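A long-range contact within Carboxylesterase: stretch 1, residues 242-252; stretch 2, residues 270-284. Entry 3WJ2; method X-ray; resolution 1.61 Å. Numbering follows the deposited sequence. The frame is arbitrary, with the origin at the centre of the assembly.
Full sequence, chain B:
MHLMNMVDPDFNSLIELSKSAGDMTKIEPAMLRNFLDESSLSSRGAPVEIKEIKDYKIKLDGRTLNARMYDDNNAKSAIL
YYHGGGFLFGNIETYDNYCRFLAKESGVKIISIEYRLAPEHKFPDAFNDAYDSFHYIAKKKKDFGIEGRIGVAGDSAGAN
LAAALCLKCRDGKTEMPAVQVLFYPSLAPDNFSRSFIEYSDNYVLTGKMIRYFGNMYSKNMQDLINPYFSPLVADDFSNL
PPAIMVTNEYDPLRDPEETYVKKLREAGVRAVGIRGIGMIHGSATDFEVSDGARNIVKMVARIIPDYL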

ATOM      1  N   PRO B 242      19.050 -13.495 -16.464  1.00 12.73           N
ATOM      2  CA  PRO B 242      19.114 -12.613 -15.275  1.00 13.35           C
ATOM      3  C   PRO B 242      18.390 -11.284 -15.665  1.00 12.34           C
ATOM      4  O   PRO B 242      18.520 -10.855 -16.839  1.00 11.95           O
ATOM      5  CB  PRO B 242      20.605 -12.405 -15.083  1.00 15.57           C
ATOM      6  CG  PRO B 242      21.207 -13.717 -15.712  1.00 18.73           C
ATOM      7  CD  PRO B 242      20.368 -14.030 -16.872  1.00 15.33           C
ATOM      8  N   ALA B 243      17.684 -10.714 -14.699  1.00 10.55           N
ATOM      9  CA  ALA B 243      16.858  -9.549 -14.989  1.00 11.05           C
ATOM     10  C   ALA B 243      17.277  -8.376 -14.080  1.00 11.47           C
ATOM     11  O   ALA B 243      17.701  -8.552 -12.889  1.00 10.82           O
ATOM     12  CB  ALA B 243      15.399  -9.824 -14.742  1.00 10.94           C
ATOM     13  N   ILE B 244      17.131  -7.168 -14.674  1.00  9.17           N
ATOM     14  CA  ILE B 244      17.088  -5.918 -13.867  1.00  9.40           C
ATOM     15  C   ILE B 244      15.717  -5.312 -14.173  1.00 11.05           C
ATOM     16  O   ILE B 244      15.378  -5.070 -15.354  1.00 12.34           O
ATOM     17  CB  ILE B 244      18.163  -4.960 -14.270  1.00 10.39           C
ATOM     18  CG1 ILE B 244      19.557  -5.597 -14.141  1.00 12.22           C
ATOM     19  CG2 ILE B 244      18.053  -3.627 -13.471  1.00 11.91           C
ATOM     20  CD1 ILE B 244      20.729  -4.692 -14.809  1.00 14.60           C
ATOM     21  N   MET B 245      14.942  -4.999 -13.109  1.00 10.81           N
ATOM     22  CA  MET B 245      13.579  -4.459 -13.244  1.00 11.48           C
ATOM     23  C   MET B 245      13.559  -3.132 -12.529  1.00 11.25           C
ATOM     24  O   MET B 245      13.976  -3.026 -11.385  1.00 10.53           O
ATOM     25  CB  MET B 245      12.489  -5.346 -12.596  1.00 11.59           C
ATOM     26  CG  MET B 245      11.124  -4.685 -12.569  1.00 14.51           C
ATOM     27  SD  MET B 245      10.327  -4.700 -14.222  1.00 13.98           S
ATOM     28  CE  MET B 245       9.791  -6.472 -14.375  1.00 11.78           C
ATOM     29  N   VAL B 246      13.115  -2.097 -13.281  1.00  9.64           N
ATOM     30  CA  VAL B 246      12.939  -0.762 -12.623  1.00  9.84           C
ATOM     31  C   VAL B 246      11.478  -0.437 -12.744  1.00  9.05           C
ATOM     32  O   VAL B 246      10.871  -0.428 -13.800  1.00  9.99           O
ATOM     33  CB  VAL B 246      13.742   0.299 -13.453  1.00  8.74           C
ATOM     34  CG1 VAL B 246      13.508   1.689 -12.829  1.00 10.93           C
ATOM     35  CG2 VAL B 246      15.284  -0.101 -13.438  1.00 11.43           C
ATOM     36  N   THR B 247      10.863  -0.134 -11.600  1.00  8.83           N
ATOM     37  CA  THR B 247       9.474   0.351 -11.588  1.00  9.38           C
ATOM     38  C   THR B 247       9.479   1.748 -10.966  1.00  8.45           C
ATOM     39  O   THR B 247      10.480   2.236 -10.421  1.00 10.49           O
ATOM     40  CB  THR B 247       8.595  -0.586 -10.627  1.00 11.17           C
ATOM     41  OG1 THR B 247       8.949  -0.312  -9.272  1.00 11.10           O
ATOM     42  CG2 THR B 247       8.943  -2.047 -10.939  1.00 12.38           C
ATOM     43  N   ASN B 248       8.336   2.400 -11.183  1.00  9.40           N
ATOM     44  CA  ASN B 248       8.204   3.804 -10.666  1.00  8.64           C
ATOM     45  C   ASN B 248       7.087   3.805  -9.615  1.00  9.09           C
ATOM     46  O   ASN B 248       6.043   3.199  -9.834  1.00 10.73           O
ATOM     47  CB  ASN B 248       7.696   4.676 -11.815  1.00  9.92           C
ATOM     48  CG  ASN B 248       8.659   4.630 -13.019  1.00  9.71           C
ATOM     49  OD1 ASN B 248       9.807   5.012 -12.897  1.00 11.75           O
ATOM     50  ND2 ASN B 248       8.163   4.188 -14.142  1.00 11.40           N
ATOM     51  N   GLU B 249       7.350   4.513  -8.524  1.00  9.73           N
ATOM     52  CA  GLU B 249       6.268   4.604  -7.473  1.00  9.33           C
ATOM     53  C   GLU B 249       4.901   5.027  -7.957  1.00 10.10           C
ATOM     54  O   GLU B 249       3.901   4.370  -7.638  1.00 11.38           O
ATOM     55  CB  GLU B 249       6.779   5.559  -6.383  1.00  9.76           C
ATOM     56  CG  GLU B 249       5.801   5.545  -5.211  1.00 11.42           C
ATOM     57  CD  GLU B 249       6.299   6.349  -4.045  1.00 13.59           C
ATOM     58  OE1 GLU B 249       7.294   7.067  -4.103  1.00 13.84           O
ATOM     59  OE2 GLU B 249       5.659   6.191  -2.953  1.00 16.24           O
ATOM     60  N   TYR B 250       4.856   6.071  -8.793  1.00  9.97           N
ATOM     61  CA  TYR B 250       3.529   6.632  -9.130  1.00 12.54           C
ATOM     62  C   TYR B 250       3.176   6.362 -10.570  1.00 13.54           C
ATOM     63  O   TYR B 250       3.277   7.221 -11.421  1.00 14.35           O
ATOM     64  CB  TYR B 250       3.670   8.149  -8.878  1.00 12.73           C
ATOM     65  CG  TYR B 250       3.789   8.497  -7.378  1.00 12.15           C
ATOM     66  CD1 TYR B 250       2.753   8.201  -6.518  1.00 18.07           C
ATOM     67  CD2 TYR B 250       4.908   9.102  -6.899  1.00 11.69           C
ATOM     68  CE1 TYR B 250       2.901   8.518  -5.119  1.00 17.63           C
ATOM     69  CE2 TYR B 250       5.044   9.504  -5.581  1.00 14.64           C
ATOM     70  CZ  TYR B 250       4.016   9.180  -4.708  1.00 17.76           C
ATOM     71  OH  TYR B 250       4.108   9.582  -3.388  1.00 16.54           O
ATOM     72  N   ASP B 251       2.928   5.120 -10.856  1.00 12.09           N
ATOM     73  CA  ASP B 251       2.802   4.707 -12.301  1.00 10.58           C
ATOM     74  C   ASP B 251       1.758   3.602 -12.294  1.00 11.39           C
ATOM     75  O   ASP B 251       1.841   2.625 -11.515  1.00 12.17           O
ATOM     76  CB  ASP B 251       4.186   4.158 -12.752  1.00  9.87           C
ATOM     77  CG  ASP B 251       4.174   3.517 -14.134  1.00  9.21           C
ATOM     78  OD1 ASP B 251       3.198   3.301 -14.799  1.00 11.30           O
ATOM     79  OD2 ASP B 251       5.351   3.280 -14.543  1.00 12.48           O
ATOM     80  N   PRO B 252       0.719   3.714 -13.125  1.00 11.27           N
ATOM     81  CA  PRO B 252      -0.309   2.628 -13.163  1.00 12.64           C
ATOM     82  C   PRO B 252       0.249   1.222 -13.451  1.00 12.72           C
ATOM     83  O   PRO B 252      -0.320   0.207 -13.039  1.00 15.50           O
ATOM     84  CB  PRO B 252      -1.324   3.072 -14.194  1.00 12.92           C
ATOM     85  CG  PRO B 252      -0.595   4.188 -14.999  1.00 15.14           C
ATOM     86  CD  PRO B 252       0.491   4.748 -14.169  1.00 12.92           C
ATOM     87  N   ARG B 270      18.020 -15.130 -11.534  1.00 15.58           N
ATOM     88  CA  ARG B 270      18.718 -13.947 -10.888  1.00 13.77           C
ATOM     89  C   ARG B 270      17.904 -12.705 -11.268  1.00 14.57           C
ATOM     90  O   ARG B 270      17.522 -12.590 -12.439  1.00 16.01           O
ATOM     91  CB  ARG B 270      20.106 -13.761 -11.402  1.00 18.03           C
ATOM     92  CG  ARG B 270      21.135 -14.596 -10.670  1.00 22.50           C
ATOM     93  CD  ARG B 270      22.441 -14.450 -11.442  1.00 29.43           C
ATOM     94  NE  ARG B 270      22.977 -13.108 -11.267  1.00 29.80           N
ATOM     95  CZ  ARG B 270      23.757 -12.410 -12.094  1.00 26.48           C
ATOM     96  NH1 ARG B 270      24.196 -12.910 -13.276  1.00 27.27           N
ATOM     97  NH2 ARG B 270      24.184 -11.237 -11.701  1.00 31.62           N
ATOM     98  N   ALA B 271      17.536 -11.891 -10.277  1.00 13.21           N
ATOM     99  CA  ALA B 271      16.766 -10.676 -10.670  1.00 11.37           C
ATOM    100  C   ALA B 271      16.989  -9.692  -9.559  1.00 14.20           C
ATOM    101  O   ALA B 271      17.025 -10.052  -8.360  1.00 14.53           O
ATOM    102  CB  ALA B 271      15.329 -10.967 -10.873  1.00 14.09           C
ATOM    103  N   VAL B 272      17.159  -8.424  -9.943  1.00 10.95           N
ATOM    104  CA  VAL B 272      17.139  -7.289  -9.000  1.00 11.39           C
ATOM    105  C   VAL B 272      16.056  -6.373  -9.422  1.00 10.18           C
ATOM    106  O   VAL B 272      15.894  -6.117 -10.635  1.00 12.87           O
ATOM    107  CB  VAL B 272      18.577  -6.642  -8.962  1.00 11.52           C
ATOM    108  CG1 VAL B 272      19.120  -6.161 -10.372  1.00 11.46           C
ATOM    109  CG2 VAL B 272      18.522  -5.462  -7.936  1.00 10.95           C
ATOM    110  N   GLY B 273      15.244  -5.948  -8.459  1.00 10.11           N
ATOM    111  CA  GLY B 273      14.157  -5.041  -8.774  1.00  9.83           C
ATOM    112  C   GLY B 273      14.267  -3.806  -7.891  1.00 10.05           C
ATOM    113  O   GLY B 273      14.395  -3.935  -6.654  1.00 11.78           O
ATOM    114  N   ILE B 274      14.137  -2.609  -8.525  1.00 10.02           N
ATOM    115  CA  ILE B 274      14.120  -1.351  -7.707  1.00 10.79           C
ATOM    116  C   ILE B 274      12.930  -0.526  -8.099  1.00  9.14           C
ATOM    117  O   ILE B 274      12.625  -0.453  -9.293  1.00 10.44           O
ATOM    118  CB  ILE B 274      15.436  -0.522  -7.822  1.00  8.84           C
ATOM    119  CG1 ILE B 274      15.769  -0.329  -9.292  1.00 11.50           C
ATOM    120  CG2 ILE B 274      16.609  -1.218  -7.049  1.00 10.64           C
ATOM    121  CD1 ILE B 274      16.873   0.753  -9.505  1.00 12.30           C
ATOM    122  N   ARG B 275      12.225   0.057  -7.097  1.00  9.81           N
ATOM    123  CA  ARG B 275      11.152   1.042  -7.340  1.00  9.02           C
ATOM    124  C   ARG B 275      11.695   2.416  -7.072  1.00  8.84           C
ATOM    125  O   ARG B 275      12.288   2.636  -6.009  1.00  9.38           O
ATOM    126  CB  ARG B 275       9.987   0.776  -6.366  1.00 10.84           C
ATOM    127  CG  ARG B 275       8.910   1.848  -6.452  1.00 10.73           C
ATOM    128  CD  ARG B 275       8.012   1.837  -5.166  1.00 10.65           C
ATOM    129  NE  ARG B 275       7.132   0.649  -5.177  1.00 12.50           N
ATOM    130  CZ  ARG B 275       6.018   0.647  -4.421  1.00  9.96           C
ATOM    131  NH1 ARG B 275       5.777   1.666  -3.520  1.00 13.63           N
ATOM    132  NH2 ARG B 275       5.187  -0.417  -4.593  1.00 11.01           N
ATOM    133  N   GLY B 276      11.558   3.268  -8.103  1.00 10.32           N
ATOM    134  CA  GLY B 276      12.071   4.671  -7.891  1.00  9.89           C
ATOM    135  C   GLY B 276      11.062   5.470  -7.108  1.00  8.39           C
ATOM    136  O   GLY B 276       9.904   5.633  -7.573  1.00 11.71           O
ATOM    137  N   ILE B 277      11.528   5.961  -5.947  1.00 10.53           N
ATOM    138  CA  ILE B 277      10.618   6.707  -5.033  1.00 11.79           C
ATOM    139  C   ILE B 277      10.328   8.073  -5.679  1.00 11.69           C
ATOM    140  O   ILE B 277      11.242   8.768  -6.139  1.00 14.22           O
ATOM    141  CB  ILE B 277      11.264   6.782  -3.682  1.00 11.93           C
ATOM    142  CG1 ILE B 277      11.236   5.357  -3.064  1.00 14.10           C
ATOM    143  CG2 ILE B 277      10.389   7.709  -2.732  1.00 13.98           C
ATOM    144  CD1 ILE B 277      12.297   5.233  -1.943  1.00 18.31           C
ATOM    145  N   GLY B 278       9.057   8.394  -5.754  1.00 10.56           N
ATOM    146  CA  GLY B 278       8.646   9.669  -6.390  1.00 13.05           C
ATOM    147  C   GLY B 278       8.654   9.667  -7.884  1.00 14.22           C
ATOM    148  O   GLY B 278       8.380  10.727  -8.499  1.00 14.27           O
ATOM    149  N   MET B 279       9.012   8.575  -8.557  1.00 10.50           N
ATOM    150  CA  MET B 279       9.071   8.610 -10.014  1.00 11.91           C
ATOM    151  C   MET B 279       7.726   8.268 -10.698  1.00 12.72           C
ATOM    152  O   MET B 279       6.816   7.683 -10.064  1.00 11.86           O
ATOM    153  CB  MET B 279      10.077   7.535 -10.500  1.00 11.09           C
ATOM    154  CG  MET B 279      11.472   7.742  -9.930  1.00 11.52           C
ATOM    155  SD  MET B 279      12.211   9.214 -10.828  1.00 12.42           S
ATOM    156  CE  MET B 279      12.400  10.370  -9.468  1.00 14.21           C
ATOM    157  N   ILE B 280       7.575   8.706 -11.977  1.00 12.84           N
ATOM    158  CA  ILE B 280       6.360   8.479 -12.754  1.00 11.66           C
ATOM    159  C   ILE B 280       6.721   7.675 -14.035  1.00 11.47           C
ATOM    160  O   ILE B 280       7.926   7.461 -14.346  1.00 11.97           O
ATOM    161  CB  ILE B 280       5.692   9.825 -13.199  1.00 12.37           C
ATOM    162  CG1 ILE B 280       6.716  10.658 -13.978  1.00 14.40           C
ATOM    163  CG2 ILE B 280       5.101  10.508 -11.955  1.00 15.58           C
ATOM    164  CD1 ILE B 280       5.903  11.780 -14.724  1.00 19.02           C
ATOM    165  N   HIS B 281       5.724   7.198 -14.776  1.00 12.34           N
ATOM    166  CA  HIS B 281       6.002   6.470 -16.025  1.00 12.17           C
ATOM    167  C   HIS B 281       6.783   7.355 -16.977  1.00 14.55           C
ATOM    168  O   HIS B 281       6.572   8.574 -17.004  1.00 15.66           O
ATOM    169  CB  HIS B 281       4.710   6.022 -16.703  1.00 14.61           C
ATOM    170  CG  HIS B 281       4.943   4.859 -17.641  1.00 13.22           C
ATOM    171  ND1 HIS B 281       5.038   4.953 -19.030  1.00 20.46           N
ATOM    172  CD2 HIS B 281       5.097   3.559 -17.341  1.00 12.02           C
ATOM    173  CE1 HIS B 281       5.224   3.753 -19.521  1.00 12.13           C
ATOM    174  NE2 HIS B 281       5.248   2.882 -18.543  1.00 22.86           N
ATOM    175  N   GLY B 282       7.802   6.801 -17.601  1.00 12.24           N
ATOM    176  CA  GLY B 282       8.602   7.594 -18.541  1.00 14.10           C
ATOM    177  C   GLY B 282       9.797   8.153 -17.839  1.00 13.06           C
ATOM    178  O   GLY B 282      10.591   8.826 -18.478  1.00 13.53           O
ATOM    179  N   SER B 283      10.037   7.833 -16.543  1.00 12.00           N
ATOM    180  CA  SER B 283      11.103   8.482 -15.765  1.00 12.52           C
ATOM    181  C   SER B 283      12.486   8.334 -16.456  1.00 11.68           C
ATOM    182  O   SER B 283      13.267   9.281 -16.464  1.00 11.83           O
ATOM    183  CB  SER B 283      11.213   7.947 -14.372  1.00 15.50           C
ATOM    184  OG  SER B 283      11.322   6.495 -14.494  1.00 16.00           O
ATOM    185  N   ALA B 284      12.808   7.180 -17.031  1.00 11.34           N
ATOM    186  CA  ALA B 284      14.142   6.987 -17.608  1.00 11.13           C
ATOM    187  C   ALA B 284      14.374   7.925 -18.795  1.00 11.87           C
ATOM    188  O   ALA B 284      15.502   8.427 -18.862  1.00 11.73           O
ATOM    189  CB  ALA B 284      14.300   5.531 -18.014  1.00 13.68           C
TER
HETATM  190  O   HOH W   1       3.025   7.641 -14.199  1.00 17.90           O

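The contact rests on a parallel pair of strands, residues 243-248 and 271-276, whose axes run at 21° to each other and approach to 4.5 Å. Six backbone hydrogen bonds alternate along them. Ala 243 N donates to Arg 270 O (2.9 Å, N-H...O angle 152°), and Val 272 N returns to Ala 243 O (3.0 Å). Met 245 N to Val 272 O and Ile 274 N to Met 245 O (both 2.9 Å) repeat the pattern, as do Thr 247 N to Ile 274 O (2.9 Å) and Gly 276 N to Thr 247 O (2.8 Å, 171°). Only odd-numbered residues of stretch 1 supply N and O to this ladder, as expected of a parallel pairing; CA-H...O contacts such as Ala 271 CA to Ala 243 O (3.2 Å) fill in between.

Beyond the regular ladder, Glu 249 N donates to Gly 276 O (2.9 Å, 161°) and Tyr 250 N to Met 279 O (2.8 Å, 159°). Glu 249, extended with chi1 and chi2 both t, carries its carboxylate to the type II turn of Gly 276 to Met 279, where OE1 accepts from Gly 278 N (2.8 Å, 156°). Glycine suits that position because its phi is positive, at 78°. Gly 276 suits its own for a different reason: a CB there would lie 2.6 Å from Met 279 CG.

Asn 248, with chi1 m, is the other buried polar link. Its OD1 accepts from Ser 283 OG at 2.7 Å, the serine being held in p with its CB directed toward stretch 1. A water joins the two stretches further on, donating to Tyr 250 O and accepting from His 281 N, each 2.8 Å from the water O.

Packing follows the alternation of the strands. On one face, Ile 244 CG1 meets Val 272 CG1 at 3.8 Å and Val 246 CG2 lies 4.2 Å from Ile 274 CG1; these buried, beta-branched side chains cover the backbone bonds with hydrocarbon. On the other face, Ala 243 CB and Ala 271 CB are 4.0 Å apart, and Met 245 pairs with Gly 273, which offers no side chain. There too Thr 247 OG1 rests 3.3 Å from Arg 275 CB. At the more open end, Pro 242 CB lies over one face of the Arg 270 guanidinium. Altogether the stretches bury 995 Å², both sides summed.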